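Local coordinates for hypothetical protein PH1109 (PDB 2D59) that is of unknown function but belongs to the CoA-binding domain family, whose members adopt a Rossmann-like alpha/beta fold, at residues 24-30 with 50-56; 29-33 with 59-63; 78-84 with 102-108. One frame throughout, in Å; residues are numbered along the deposited sequence.

How the contacts relate
A Rossmann-like sheet is built from beta-alpha-beta units, and contacts 1 and 3 each join the two strands of one. Contact 1 pairs strands 51-55 and 24-28, contact 3 pairs 80-83 and 104-107. Their centres lie about 9 Å apart, and neighbouring strands 24-28 and 80-83 continue them into one parallel sheet, with Ala26 N 2.8 Å from Val80 O. Contact 2 shares Gly29 and Ala30 with contact 1 and packs the loop after strand 24-28 against the small antiparallel pair 61-62/65-66; Pro54 CB touches Val62 CB at 4.3 Å. It is peripheral, its centre about 14 Å from that of the chain. Contacts 1 and 2 both close before contact 3 opens.

Contact 1: 24-30 with 50-56; sequences KIALVGA and YDVYPVN
Two extended strands, 24-28 and 51-55, run parallel at 24° with axes 4.5 Å apart, as the ends of a beta-alpha-beta unit whose crossover is helix 37-47. The register pairs Lys24 with Asp51, Ile25 with Val52, Ala26 with Tyr53, Leu27 with Pro54 and Val28 with Val55.

Backbone hydrogen bonds form a parallel ladder: Ile25 N to Asp51 O (2.9 Å), Tyr53 N to Ile25 O (2.8 Å), Leu27 N to Tyr53 O (3.1 Å), Val55 N to Leu27 O (2.8 Å) and Gly29 N to Val55 O (2.8 Å). A type II turn from Leu27 to Ala30 overlaps the strand's end, with Gly29 at 94/16. Asn56 ND2 donates to Ala30 O (2.7 Å).

Apolar contacts occupy both faces. Leu27 CB meets Val52 CG1 (4.0 Å) on the side covered by Met42 of helix 37-47, and Val28 CG2 meets Val55 CB (4.1 Å) on the other. Ala30 CB abuts Pro54 CB (3.4 Å).

At the strand starts, Lys24 (m, m, m, t) brings NZ 3.1 Å from Asp51 OD1, a salt bridge, and donates a hydrogen bond to Tyr53 OH (2.7 Å). Backbone bonds hold the pair throughout, apolar side chains pack both faces, polar ones tie the ends.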
ATOM      1  N   LYS A  24     -10.016   0.458  -1.297  1.00 18.83           N
ATOM      2  CA  LYS A  24      -9.677  -0.957  -1.137  1.00 23.07           C
ATOM      3  C   LYS A  24      -8.159  -1.109  -1.110  1.00 21.24           C
ATOM      4  O   LYS A  24      -7.502  -1.100  -2.157  1.00 21.19           O
ATOM      5  CB  LYS A  24     -10.258  -1.773  -2.296  1.00 22.85           C
ATOM      6  CG  LYS A  24     -11.719  -1.476  -2.596  1.00 29.86           C
ATOM      7  CD  LYS A  24     -12.638  -1.906  -1.468  1.00 35.66           C
ATOM      8  CE  LYS A  24     -12.741  -3.419  -1.384  1.00 41.35           C
ATOM      9  NZ  LYS A  24     -13.728  -3.838  -0.352  1.00 37.97           N
ATOM     10  N   ILE A  25      -7.605  -1.256   0.090  1.00 19.83           N
ATOM     11  CA  ILE A  25      -6.161  -1.370   0.257  1.00 18.44           C
ATOM     12  C   ILE A  25      -5.654  -2.728   0.717  1.00 21.21           C
ATOM     13  O   ILE A  25      -6.154  -3.293   1.688  1.00 20.25           O
ATOM     14  CB  ILE A  25      -5.618  -0.349   1.296  1.00 18.74           C
ATOM     15  CG1 ILE A  25      -6.271   1.015   1.104  1.00 25.06           C
ATOM     16  CG2 ILE A  25      -4.099  -0.229   1.171  1.00 17.75           C
ATOM     17  CD1 ILE A  25      -7.585   1.124   1.808  1.00 34.76           C
ATOM     18  N   ALA A  26      -4.653  -3.238   0.009  1.00 21.12           N
ATOM     19  CA  ALA A  26      -4.004  -4.484   0.380  1.00 20.07           C
ATOM     20  C   ALA A  26      -2.713  -3.973   1.015  1.00 21.90           C
ATOM     21  O   ALA A  26      -1.882  -3.361   0.339  1.00 22.35           O
ATOM     22  CB  ALA A  26      -3.702  -5.321  -0.855  1.00 23.23           C
ATOM     23  N   LEU A  27      -2.551  -4.198   2.313  1.00 18.02           N
ATOM     24  CA  LEU A  27      -1.364  -3.710   3.003  1.00 16.54           C
ATOM     25  C   LEU A  27      -0.378  -4.848   3.233  1.00 21.84           C
ATOM     26  O   LEU A  27      -0.552  -5.673   4.133  1.00 21.00           O
ATOM     27  CB  LEU A  27      -1.778  -3.051   4.324  1.00 18.99           C
ATOM     28  CG  LEU A  27      -0.756  -2.133   4.999  1.00 20.27           C
ATOM     29  CD1 LEU A  27      -1.468  -0.940   5.641  1.00 19.94           C
ATOM     30  CD2 LEU A  27       0.034  -2.923   6.027  1.00 21.41           C
ATOM     31  N   VAL A  28       0.658  -4.871   2.396  1.00 21.22           N
ATOM     32  CA  VAL A  28       1.696  -5.896   2.432  1.00 20.37           C
ATOM     33  C   VAL A  28       2.761  -5.610   3.481  1.00 23.31           C
ATOM     34  O   VAL A  28       3.298  -4.503   3.559  1.00 22.38           O
ATOM     35  CB  VAL A  28       2.370  -6.023   1.051  1.00 22.91           C
ATOM     36  CG1 VAL A  28       3.390  -7.145   1.066  1.00 25.08           C
ATOM     37  CG2 VAL A  28       1.312  -6.265  -0.016  1.00 23.58           C
ATOM     38  N   GLY A  29       3.079  -6.623   4.278  1.00 22.58           N
ATOM     39  CA  GLY A  29       4.063  -6.448   5.325  1.00 18.16           C
ATOM     40  C   GLY A  29       3.374  -6.099   6.628  1.00 18.72           C
ATOM     41  O   GLY A  29       4.012  -5.626   7.568  1.00 24.23           O
ATOM     42  N   ALA A  30       2.065  -6.335   6.679  1.00 19.31           N
ATOM     43  CA  ALA A  30       1.271  -6.049   7.870  1.00 20.82           C
ATOM     44  C   ALA A  30       1.898  -6.702   9.097  1.00 24.01           C
ATOM     45  O   ALA A  30       2.445  -7.803   9.015  1.00 22.57           O
ATOM     46  CB  ALA A  30      -0.155  -6.547   7.681  1.00 20.25           C
ATOM     47  N   TYR A  50     -11.008   3.340   5.467  1.00 18.69           N
ATOM     48  CA  TYR A  50     -10.497   2.483   4.409  1.00 17.65           C
ATOM     49  C   TYR A  50     -10.781   1.003   4.654  1.00 20.28           C
ATOM     50  O   TYR A  50     -10.882   0.559   5.800  1.00 17.69           O
ATOM     51  CB  TYR A  50      -8.990   2.693   4.244  1.00 19.40           C
ATOM     52  CG  TYR A  50      -8.632   4.033   3.641  1.00 16.65           C
ATOM     53  CD1 TYR A  50      -8.558   5.181   4.430  1.00 18.01           C
ATOM     54  CD2 TYR A  50      -8.399   4.157   2.273  1.00 22.14           C
ATOM     55  CE1 TYR A  50      -8.262   6.421   3.865  1.00 18.12           C
ATOM     56  CE2 TYR A  50      -8.103   5.390   1.699  1.00 18.38           C
ATOM     57  CZ  TYR A  50      -8.037   6.514   2.498  1.00 18.66           C
ATOM     58  OH  TYR A  50      -7.753   7.734   1.926  1.00 19.71           O
ATOM     59  N   ASP A  51     -10.947   0.256   3.566  1.00 19.73           N
ATOM     60  CA  ASP A  51     -11.159  -1.193   3.639  1.00 19.33           C
ATOM     61  C   ASP A  51      -9.744  -1.740   3.510  1.00 17.96           C
ATOM     62  O   ASP A  51      -9.177  -1.754   2.417  1.00 20.31           O
ATOM     63  CB  ASP A  51     -12.014  -1.685   2.467  1.00 19.92           C
ATOM     64  CG  ASP A  51     -13.497  -1.411   2.658  1.00 25.51           C
ATOM     65  OD1 ASP A  51     -14.264  -1.578   1.684  1.00 26.42           O
ATOM     66  OD2 ASP A  51     -13.901  -1.044   3.777  1.00 21.02           O
ATOM     67  N   VAL A  52      -9.168  -2.176   4.626  1.00 17.80           N
ATOM     68  CA  VAL A  52      -7.799  -2.669   4.620  1.00 18.93           C
ATOM     69  C   VAL A  52      -7.694  -4.178   4.796  1.00 20.20           C
ATOM     70  O   VAL A  52      -8.180  -4.738   5.778  1.00 19.44           O
ATOM     71  CB  VAL A  52      -6.967  -1.980   5.731  1.00 17.90           C
ATOM     72  CG1 VAL A  52      -5.494  -2.333   5.581  1.00 19.20           C
ATOM     73  CG2 VAL A  52      -7.159  -0.467   5.662  1.00 20.20           C
ATOM     74  N   TYR A  53      -7.048  -4.815   3.826  1.00 17.28           N
ATOM     75  CA  TYR A  53      -6.837  -6.256   3.820  1.00 20.07           C
ATOM     76  C   TYR A  53      -5.341  -6.498   3.980  1.00 19.69           C
ATOM     77  O   TYR A  53      -4.576  -6.396   3.019  1.00 20.17           O
ATOM     78  CB  TYR A  53      -7.353  -6.825   2.496  1.00 21.36           C
ATOM     79  CG  TYR A  53      -8.802  -6.468   2.244  1.00 20.00           C
ATOM     80  CD1 TYR A  53      -9.835  -7.205   2.822  1.00 22.59           C
ATOM     81  CD2 TYR A  53      -9.139  -5.345   1.488  1.00 22.64           C
ATOM     82  CE1 TYR A  53     -11.163  -6.830   2.657  1.00 24.42           C
ATOM     83  CE2 TYR A  53     -10.464  -4.959   1.315  1.00 21.57           C
ATOM     84  CZ  TYR A  53     -11.473  -5.703   1.902  1.00 25.65           C
ATOM     85  OH  TYR A  53     -12.781  -5.318   1.737  1.00 26.21           O
ATOM     86  N   PRO A  54      -4.898  -6.804   5.210  1.00 20.25           N
ATOM     87  CA  PRO A  54      -3.477  -7.047   5.460  1.00 21.02           C
ATOM     88  C   PRO A  54      -2.928  -8.297   4.791  1.00 20.57           C
ATOM     89  O   PRO A  54      -3.627  -9.302   4.656  1.00 20.27           O
ATOM     90  CB  PRO A  54      -3.401  -7.111   6.983  1.00 16.12           C
ATOM     91  CG  PRO A  54      -4.733  -7.678   7.358  1.00 19.12           C
ATOM     92  CD  PRO A  54      -5.686  -6.938   6.449  1.00 21.41           C
ATOM     93  N   VAL A  55      -1.670  -8.212   4.372  1.00 19.33           N
ATOM     94  CA  VAL A  55      -0.987  -9.322   3.721  1.00 22.00           C
ATOM     95  C   VAL A  55       0.368  -9.581   4.370  1.00 24.57           C
ATOM     96  O   VAL A  55       1.219  -8.697   4.432  1.00 23.28           O
ATOM     97  CB  VAL A  55      -0.745  -9.046   2.222  1.00 20.37           C
ATOM     98  CG1 VAL A  55       0.079 -10.180   1.617  1.00 21.31           C
ATOM     99  CG2 VAL A  55      -2.068  -8.899   1.494  1.00 22.84           C
ATOM    100  N   ASN A  56       0.553 -10.804   4.858  1.00 24.93           N
ATOM    101  CA  ASN A  56       1.803 -11.218   5.483  1.00 26.46           C
ATOM    102  C   ASN A  56       1.699 -12.698   5.834  1.00 29.73           C
ATOM    103  O   ASN A  56       0.925 -13.081   6.708  1.00 25.73           O
ATOM    104  CB  ASN A  56       2.083 -10.418   6.759  1.00 24.40           C
ATOM    105  CG  ASN A  56       3.518 -10.575   7.237  1.00 29.91           C
ATOM    106  OD1 ASN A  56       4.084 -11.669   7.193  1.00 30.64           O
ATOM    107  ND2 ASN A  56       4.112  -9.481   7.703  1.00 26.47           N
TER

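Contact 2: 29-33 with 59-63; sequences GASPK and YEEVL
No direct hydrogen bond links these segments; instead Pro32 directs CD onto the face of the Tyr59 ring, 3.4 Å from its centroid and 12° off its normal, a close CH-pi contact. Tyr59 holds chi1 at -53° (m) and chi2 at 109°, and its ring also approaches the backbone, with CD1 3.4 Å from Ala30 O and CE1 4.0 Å from Ser31 CA. A single water bridges the polar ends, 2.7 Å from Ser31 OG and 2.6 Å from Tyr59 OH.

Segment 29-33 has no regular secondary structure. Ala30 (-52/144) and Ser31 (-145/144) are extended, and Pro32 bends at -80/-8. Ser31, chi1 t, accepts from Lys33 N at 3.1 Å through OG, an ST turn. This is the loop between the first sheet strand, 24-28, and helix 37-47, the position where Rossmann-type folds commonly meet a nucleotide cofactor, although nothing here identifies one. Facing it, 61-62 pairs antiparallel with 65-66; Tyr59 (-131/150) and Val62 (-137/128) are extended.

Val62 points toward the loop with chi1 t, the Pro32 and Val62 CA atoms being 5.3 Å apart. Its CG2 lies 4.2 Å from Ala30 CB and 4.5 Å from Pro32 CD, while CG1 lies 3.4 Å from Ser31 O; that oxygen accepts a hydrogen bond from Asn39 ND2. Val62 also touches Met42 of helix 37-47.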
ATOM      1  N   GLY A  29       3.079  -6.623   4.278  1.00 22.58           N
ATOM      2  CA  GLY A  29       4.063  -6.448   5.325  1.00 18.16           C
ATOM      3  C   GLY A  29       3.374  -6.099   6.628  1.00 18.72           C
ATOM      4  O   GLY A  29       4.012  -5.626   7.568  1.00 24.23           O
ATOM      5  N   ALA A  30       2.065  -6.335   6.679  1.00 19.31           N
ATOM      6  CA  ALA A  30       1.271  -6.049   7.870  1.00 20.82           C
ATOM      7  C   ALA A  30       1.898  -6.702   9.097  1.00 24.01           C
ATOM      8  O   ALA A  30       2.445  -7.803   9.015  1.00 22.57           O
ATOM      9  CB  ALA A  30      -0.155  -6.547   7.681  1.00 20.25           C
ATOM     10  N   SER A  31       1.803  -6.021  10.235  1.00 19.98           N
ATOM     11  CA  SER A  31       2.387  -6.523  11.473  1.00 22.03           C
ATOM     12  C   SER A  31       1.550  -6.159  12.694  1.00 22.09           C
ATOM     13  O   SER A  31       0.963  -5.080  12.757  1.00 20.93           O
ATOM     14  CB  SER A  31       3.799  -5.951  11.633  1.00 26.63           C
ATOM     15  OG  SER A  31       4.335  -6.238  12.912  1.00 25.55           O
ATOM     16  N   PRO A  32       1.477  -7.067  13.682  1.00 21.58           N
ATOM     17  CA  PRO A  32       0.707  -6.821  14.903  1.00 18.86           C
ATOM     18  C   PRO A  32       1.495  -5.946  15.883  1.00 18.32           C
ATOM     19  O   PRO A  32       0.965  -5.502  16.900  1.00 21.57           O
ATOM     20  CB  PRO A  32       0.467  -8.229  15.439  1.00 21.37           C
ATOM     21  CG  PRO A  32       1.747  -8.922  15.078  1.00 19.94           C
ATOM     22  CD  PRO A  32       1.996  -8.448  13.654  1.00 20.05           C
ATOM     23  N   LYS A  33       2.763  -5.699  15.562  1.00 19.73           N
ATOM     24  CA  LYS A  33       3.636  -4.887  16.404  1.00 23.05           C
ATOM     25  C   LYS A  33       3.295  -3.406  16.276  1.00 25.14           C
ATOM     26  O   LYS A  33       3.511  -2.799  15.227  1.00 25.08           O
ATOM     27  CB  LYS A  33       5.097  -5.117  16.015  1.00 28.14           C
ATOM     28  CG  LYS A  33       5.552  -6.561  16.151  1.00 32.54           C
ATOM     29  CD  LYS A  33       6.982  -6.730  15.659  1.00 38.27           C
ATOM     30  CE  LYS A  33       7.431  -8.179  15.737  1.00 38.81           C
ATOM     31  NZ  LYS A  33       8.804  -8.355  15.182  1.00 45.11           N
ATOM     32  N   TYR A  59       1.459 -13.866   9.545  1.00 28.42           N
ATOM     33  CA  TYR A  59       0.338 -13.596  10.439  1.00 28.62           C
ATOM     34  C   TYR A  59      -1.004 -14.005   9.851  1.00 24.54           C
ATOM     35  O   TYR A  59      -1.198 -13.985   8.635  1.00 29.53           O
ATOM     36  CB  TYR A  59       0.312 -12.109  10.810  1.00 22.49           C
ATOM     37  CG  TYR A  59       1.630 -11.612  11.357  1.00 30.07           C
ATOM     38  CD1 TYR A  59       2.434 -10.747  10.617  1.00 27.50           C
ATOM     39  CD2 TYR A  59       2.097 -12.044  12.599  1.00 26.12           C
ATOM     40  CE1 TYR A  59       3.670 -10.325  11.097  1.00 28.28           C
ATOM     41  CE2 TYR A  59       3.331 -11.630  13.088  1.00 24.69           C
ATOM     42  CZ  TYR A  59       4.113 -10.771  12.332  1.00 29.49           C
ATOM     43  OH  TYR A  59       5.337 -10.370  12.807  1.00 30.40           O
ATOM     44  N   GLU A  60      -1.934 -14.374  10.725  1.00 27.64           N
ATOM     45  CA  GLU A  60      -3.257 -14.796  10.293  1.00 27.61           C
ATOM     46  C   GLU A  60      -4.286 -13.700  10.572  1.00 26.11           C
ATOM     47  O   GLU A  60      -5.371 -13.692   9.992  1.00 28.44           O
ATOM     48  CB  GLU A  60      -3.651 -16.088  11.019  1.00 36.60           C
ATOM     49  CG  GLU A  60      -4.834 -16.810  10.407  1.00 43.37           C
ATOM     50  CD  GLU A  60      -5.080 -18.168  11.037  1.00 50.61           C
ATOM     51  OE1 GLU A  60      -5.963 -18.898  10.540  1.00 54.68           O
ATOM     52  OE2 GLU A  60      -4.393 -18.507  12.026  1.00 47.88           O
ATOM     53  N   GLU A  61      -3.929 -12.777  11.458  1.00 26.24           N
ATOM     54  CA  GLU A  61      -4.815 -11.673  11.811  1.00 26.06           C
ATOM     55  C   GLU A  61      -4.031 -10.469  12.321  1.00 23.97           C
ATOM     56  O   GLU A  61      -3.131 -10.603  13.147  1.00 24.83           O
ATOM     57  CB  GLU A  61      -5.809 -12.131  12.880  1.00 24.49           C
ATOM     58  CG  GLU A  61      -6.805 -11.070  13.314  1.00 32.46           C
ATOM     59  CD  GLU A  61      -7.811 -11.602  14.320  1.00 35.06           C
ATOM     60  OE1 GLU A  61      -8.682 -10.825  14.761  1.00 41.73           O
ATOM     61  OE2 GLU A  61      -7.732 -12.800  14.666  1.00 42.35           O
ATOM     62  N   VAL A  62      -4.373  -9.286  11.817  1.00 21.90           N
ATOM     63  CA  VAL A  62      -3.709  -8.062  12.239  1.00 17.94           C
ATOM     64  C   VAL A  62      -4.768  -6.984  12.444  1.00 18.26           C
ATOM     65  O   VAL A  62      -5.596  -6.747  11.568  1.00 19.00           O
ATOM     66  CB  VAL A  62      -2.683  -7.585  11.182  1.00 21.19           C
ATOM     67  CG1 VAL A  62      -2.065  -6.265  11.607  1.00 19.16           C
ATOM     68  CG2 VAL A  62      -1.590  -8.641  11.009  1.00 20.22           C
ATOM     69  N   LEU A  63      -4.746  -6.361  13.617  1.00 21.22           N
ATOM     70  CA  LEU A  63      -5.689  -5.304  13.959  1.00 19.34           C
ATOM     71  C   LEU A  63      -7.147  -5.684  13.693  1.00 21.42           C
ATOM     72  O   LEU A  63      -7.922  -4.886  13.165  1.00 20.74           O
ATOM     73  CB  LEU A  63      -5.317  -4.021  13.201  1.00 20.03           C
ATOM     74  CG  LEU A  63      -3.973  -3.434  13.652  1.00 17.93           C
ATOM     75  CD1 LEU A  63      -3.499  -2.345  12.692  1.00 20.23           C
ATOM     76  CD2 LEU A  63      -4.128  -2.886  15.062  1.00 19.20           C
TER
HETATM   77  O   HOH W   1       6.252  -8.007  12.154  1.00 29.78           O

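Contact 3: 78-84 with 102-108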
ATOM      1  N   ILE A  78      -9.026  -5.372  -4.923  1.00 31.92           N
ATOM      2  CA  ILE A  78      -7.997  -4.514  -4.347  1.00 27.98           C
ATOM      3  C   ILE A  78      -7.634  -3.442  -5.357  1.00 26.02           C
ATOM      4  O   ILE A  78      -7.423  -3.736  -6.532  1.00 28.23           O
ATOM      5  CB  ILE A  78      -6.738  -5.324  -3.993  1.00 27.22           C
ATOM      6  CG1 ILE A  78      -7.064  -6.275  -2.844  1.00 26.49           C
ATOM      7  CG2 ILE A  78      -5.602  -4.399  -3.590  1.00 26.83           C
ATOM      8  CD1 ILE A  78      -7.550  -5.567  -1.587  1.00 28.42           C
ATOM      9  N   GLU A  79      -7.564  -2.198  -4.897  1.00 27.30           N
ATOM     10  CA  GLU A  79      -7.229  -1.087  -5.777  1.00 21.38           C
ATOM     11  C   GLU A  79      -5.809  -0.589  -5.531  1.00 26.10           C
ATOM     12  O   GLU A  79      -5.079  -0.284  -6.473  1.00 25.48           O
ATOM     13  CB  GLU A  79      -8.233   0.045  -5.578  1.00 23.65           C
ATOM     14  CG  GLU A  79      -9.681  -0.408  -5.754  1.00 25.69           C
ATOM     15  CD  GLU A  79     -10.691   0.625  -5.296  1.00 27.00           C
ATOM     16  OE1 GLU A  79     -10.561   1.125  -4.160  1.00 25.21           O
ATOM     17  OE2 GLU A  79     -11.624   0.928  -6.066  1.00 31.28           O
ATOM     18  N   VAL A  80      -5.420  -0.521  -4.260  1.00 23.72           N
ATOM     19  CA  VAL A  80      -4.086  -0.057  -3.895  1.00 19.21           C
ATOM     20  C   VAL A  80      -3.290  -1.106  -3.124  1.00 23.81           C
ATOM     21  O   VAL A  80      -3.773  -1.680  -2.146  1.00 22.56           O
ATOM     22  CB  VAL A  80      -4.147   1.224  -3.015  1.00 19.76           C
ATOM     23  CG1 VAL A  80      -2.732   1.698  -2.684  1.00 18.76           C
ATOM     24  CG2 VAL A  80      -4.924   2.321  -3.727  1.00 19.86           C
ATOM     25  N   VAL A  81      -2.069  -1.360  -3.578  1.00 19.65           N
ATOM     26  CA  VAL A  81      -1.195  -2.302  -2.898  1.00 18.36           C
ATOM     27  C   VAL A  81      -0.135  -1.455  -2.197  1.00 19.37           C
ATOM     28  O   VAL A  81       0.778  -0.914  -2.827  1.00 21.22           O
ATOM     29  CB  VAL A  81      -0.530  -3.279  -3.883  1.00 21.25           C
ATOM     30  CG1 VAL A  81       0.408  -4.214  -3.129  1.00 25.52           C
ATOM     31  CG2 VAL A  81      -1.598  -4.090  -4.603  1.00 30.57           C
ATOM     32  N   ASP A  82      -0.286  -1.342  -0.882  1.00 19.70           N
ATOM     33  CA  ASP A  82       0.586  -0.541  -0.028  1.00 18.93           C
ATOM     34  C   ASP A  82       1.720  -1.409   0.512  1.00 19.18           C
ATOM     35  O   ASP A  82       1.503  -2.247   1.386  1.00 19.34           O
ATOM     36  CB  ASP A  82      -0.270   0.026   1.106  1.00 18.48           C
ATOM     37  CG  ASP A  82       0.419   1.116   1.879  1.00 16.28           C
ATOM     38  OD1 ASP A  82       1.322   1.773   1.323  1.00 18.93           O
ATOM     39  OD2 ASP A  82       0.029   1.325   3.047  1.00 19.06           O
ATOM     40  N   LEU A  83       2.928  -1.189  -0.002  1.00 17.55           N
ATOM     41  CA  LEU A  83       4.095  -1.990   0.377  1.00 17.71           C
ATOM     42  C   LEU A  83       4.968  -1.515   1.533  1.00 16.73           C
ATOM     43  O   LEU A  83       5.464  -0.392   1.538  1.00 18.15           O
ATOM     44  CB  LEU A  83       4.997  -2.180  -0.844  1.00 18.25           C
ATOM     45  CG  LEU A  83       4.390  -2.780  -2.114  1.00 21.68           C
ATOM     46  CD1 LEU A  83       5.352  -2.559  -3.270  1.00 25.23           C
ATOM     47  CD2 LEU A  83       4.099  -4.262  -1.916  1.00 22.40           C
ATOM     48  N   PHE A  84       5.190  -2.407   2.494  1.00 21.02           N
ATOM     49  CA  PHE A  84       6.033  -2.112   3.645  1.00 23.62           C
ATOM     50  C   PHE A  84       7.243  -3.046   3.700  1.00 29.04           C
ATOM     51  O   PHE A  84       8.020  -3.008   4.655  1.00 36.25           O
ATOM     52  CB  PHE A  84       5.221  -2.231   4.939  1.00 20.91           C
ATOM     53  CG  PHE A  84       4.311  -1.063   5.190  1.00 18.93           C
ATOM     54  CD1 PHE A  84       4.782   0.072   5.846  1.00 18.83           C
ATOM     55  CD2 PHE A  84       2.990  -1.086   4.752  1.00 19.48           C
ATOM     56  CE1 PHE A  84       3.947   1.171   6.062  1.00 16.04           C
ATOM     57  CE2 PHE A  84       2.149   0.006   4.961  1.00 21.09           C
ATOM     58  CZ  PHE A  84       2.628   1.134   5.618  1.00 15.77           C
ATOM     59  N   ALA A 102      -4.802  -4.664  -9.524  1.00 31.23           N
ATOM     60  CA  ALA A 102      -4.743  -3.449  -8.718  1.00 30.89           C
ATOM     61  C   ALA A 102      -4.610  -2.237  -9.632  1.00 30.57           C
ATOM     62  O   ALA A 102      -4.235  -2.370 -10.796  1.00 30.67           O
ATOM     63  CB  ALA A 102      -3.563  -3.519  -7.756  1.00 33.07           C
ATOM     64  N   LYS A 103      -4.918  -1.060  -9.101  1.00 27.61           N
ATOM     65  CA  LYS A 103      -4.841   0.177  -9.871  1.00 26.91           C
ATOM     66  C   LYS A 103      -3.622   1.003  -9.484  1.00 26.54           C
ATOM     67  O   LYS A 103      -3.114   1.790 -10.285  1.00 24.51           O
ATOM     68  CB  LYS A 103      -6.093   1.024  -9.635  1.00 29.70           C
ATOM     69  CG  LYS A 103      -7.399   0.374 -10.059  1.00 30.84           C
ATOM     70  CD  LYS A 103      -7.496   0.259 -11.569  1.00 35.97           C
ATOM     71  CE  LYS A 103      -8.857  -0.273 -11.986  1.00 39.00           C
ATOM     72  NZ  LYS A 103      -8.980  -0.391 -13.464  1.00 45.92           N
ATOM     73  N   VAL A 104      -3.157   0.816  -8.253  1.00 22.44           N
ATOM     74  CA  VAL A 104      -2.018   1.574  -7.745  1.00 22.01           C
ATOM     75  C   VAL A 104      -1.062   0.728  -6.911  1.00 23.38           C
ATOM     76  O   VAL A 104      -1.487  -0.139  -6.149  1.00 23.24           O
ATOM     77  CB  VAL A 104      -2.506   2.743  -6.847  1.00 21.52           C
ATOM     78  CG1 VAL A 104      -1.320   3.504  -6.269  1.00 20.82           C
ATOM     79  CG2 VAL A 104      -3.401   3.677  -7.645  1.00 25.55           C
ATOM     80  N   VAL A 105       0.232   0.976  -7.082  1.00 23.63           N
ATOM     81  CA  VAL A 105       1.251   0.301  -6.293  1.00 21.58           C
ATOM     82  C   VAL A 105       1.851   1.450  -5.494  1.00 19.18           C
ATOM     83  O   VAL A 105       2.313   2.438  -6.063  1.00 19.66           O
ATOM     84  CB  VAL A 105       2.346  -0.348  -7.163  1.00 23.66           C
ATOM     85  CG1 VAL A 105       3.391  -1.010  -6.268  1.00 23.13           C
ATOM     86  CG2 VAL A 105       1.726  -1.381  -8.087  1.00 31.71           C
ATOM     87  N   TRP A 106       1.818   1.329  -4.175  1.00 18.47           N
ATOM     88  CA  TRP A 106       2.332   2.377  -3.311  1.00 17.00           C
ATOM     89  C   TRP A 106       3.551   1.905  -2.528  1.00 16.21           C
ATOM     90  O   TRP A 106       3.434   1.072  -1.631  1.00 18.68           O
ATOM     91  CB  TRP A 106       1.225   2.823  -2.350  1.00 17.02           C
ATOM     92  CG  TRP A 106       1.552   4.045  -1.543  1.00 17.55           C
ATOM     93  CD1 TRP A 106       2.624   4.218  -0.716  1.00 18.20           C
ATOM     94  CD2 TRP A 106       0.784   5.254  -1.462  1.00 15.10           C
ATOM     95  NE1 TRP A 106       2.571   5.455  -0.123  1.00 16.78           N
ATOM     96  CE2 TRP A 106       1.451   6.111  -0.560  1.00 15.78           C
ATOM     97  CE3 TRP A 106      -0.408   5.693  -2.056  1.00 15.93           C
ATOM     98  CZ2 TRP A 106       0.974   7.389  -0.244  1.00 17.28           C
ATOM     99  CZ3 TRP A 106      -0.885   6.964  -1.740  1.00 18.03           C
ATOM    100  CH2 TRP A 106      -0.194   7.795  -0.840  1.00 17.12           C
ATOM    101  N   PHE A 107       4.719   2.438  -2.881  1.00 17.01           N
ATOM    102  CA  PHE A 107       5.968   2.095  -2.209  1.00 17.71           C
ATOM    103  C   PHE A 107       6.177   3.011  -1.006  1.00 20.48           C
ATOM    104  O   PHE A 107       6.392   4.214  -1.161  1.00 18.10           O
ATOM    105  CB  PHE A 107       7.148   2.259  -3.172  1.00 17.94           C
ATOM    106  CG  PHE A 107       7.208   1.215  -4.257  1.00 16.72           C
ATOM    107  CD1 PHE A 107       7.899   0.021  -4.060  1.00 18.20           C
ATOM    108  CD2 PHE A 107       6.587   1.435  -5.481  1.00 19.37           C
ATOM    109  CE1 PHE A 107       7.972  -0.937  -5.073  1.00 17.65           C
ATOM    110  CE2 PHE A 107       6.655   0.482  -6.502  1.00 19.49           C
ATOM    111  CZ  PHE A 107       7.350  -0.705  -6.294  1.00 20.98           C
ATOM    112  N   GLN A 108       6.104   2.446   0.193  1.00 16.13           N
ATOM    113  CA  GLN A 108       6.315   3.224   1.406  1.00 18.07           C
ATOM    114  C   GLN A 108       7.813   3.529   1.509  1.00 17.70           C
ATOM    115  O   GLN A 108       8.609   3.044   0.704  1.00 20.29           O
ATOM    116  CB  GLN A 108       5.847   2.429   2.628  1.00 15.95           C
ATOM    117  CG  GLN A 108       4.338   2.211   2.718  1.00 15.99           C
ATOM    118  CD  GLN A 108       3.605   3.367   3.371  1.00 17.73           C
ATOM    119  OE1 GLN A 108       4.090   3.959   4.338  1.00 22.54           O
ATOM    120  NE2 GLN A 108       2.418   3.677   2.865  1.00 13.56           N
TER
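Parallel strands joined through a helix are the repeating unit of Rossmann-like folds. Here strand 80-83 leads through helix 87-100 to strand 104-107, a beta-alpha-beta unit with strand axes 4.7 Å apart at 15°.

The second segment begins with Ala102, whose CB packs 3.8 Å from Val81 CG2, on the side covered by helix 87-100. Next, Lys103 N (2.7 Å) and Val104 N (2.8 Å) both donate to Glu79 O. Here the pairing skips a residue: Glu79 is nearest Ala102, but Val80 is nearest Val104. Val104 then returns a bond, its O accepting from Val81 N at 2.9 Å, and its CB rests 4.0 Å from Val80 CG2.

Val105 faces helix 87-100, its CG1 3.9 Å from Leu83 CD1. Trp106 takes the opposite face, beside Met133 of helix 133-141. Its N donates to Val81 O and its O accepts from Leu83 N, both at 2.8 Å; CB lies 4.1 Å from Val80 CG1, and NE1 bonds to Arg131 O. Phe107 turns one ring face to Leu83 CD1, 4.0 Å from the centroid, in a CH-pi contact.

Gln108 ends the pairing as its N reaches Leu83 O at 3.2 Å. Its side chain folds back over the first strand: CG sits 3.6 Å from the centroid of the Phe84 ring, and NE2 donates to Asp82 OD1 at 2.7 Å.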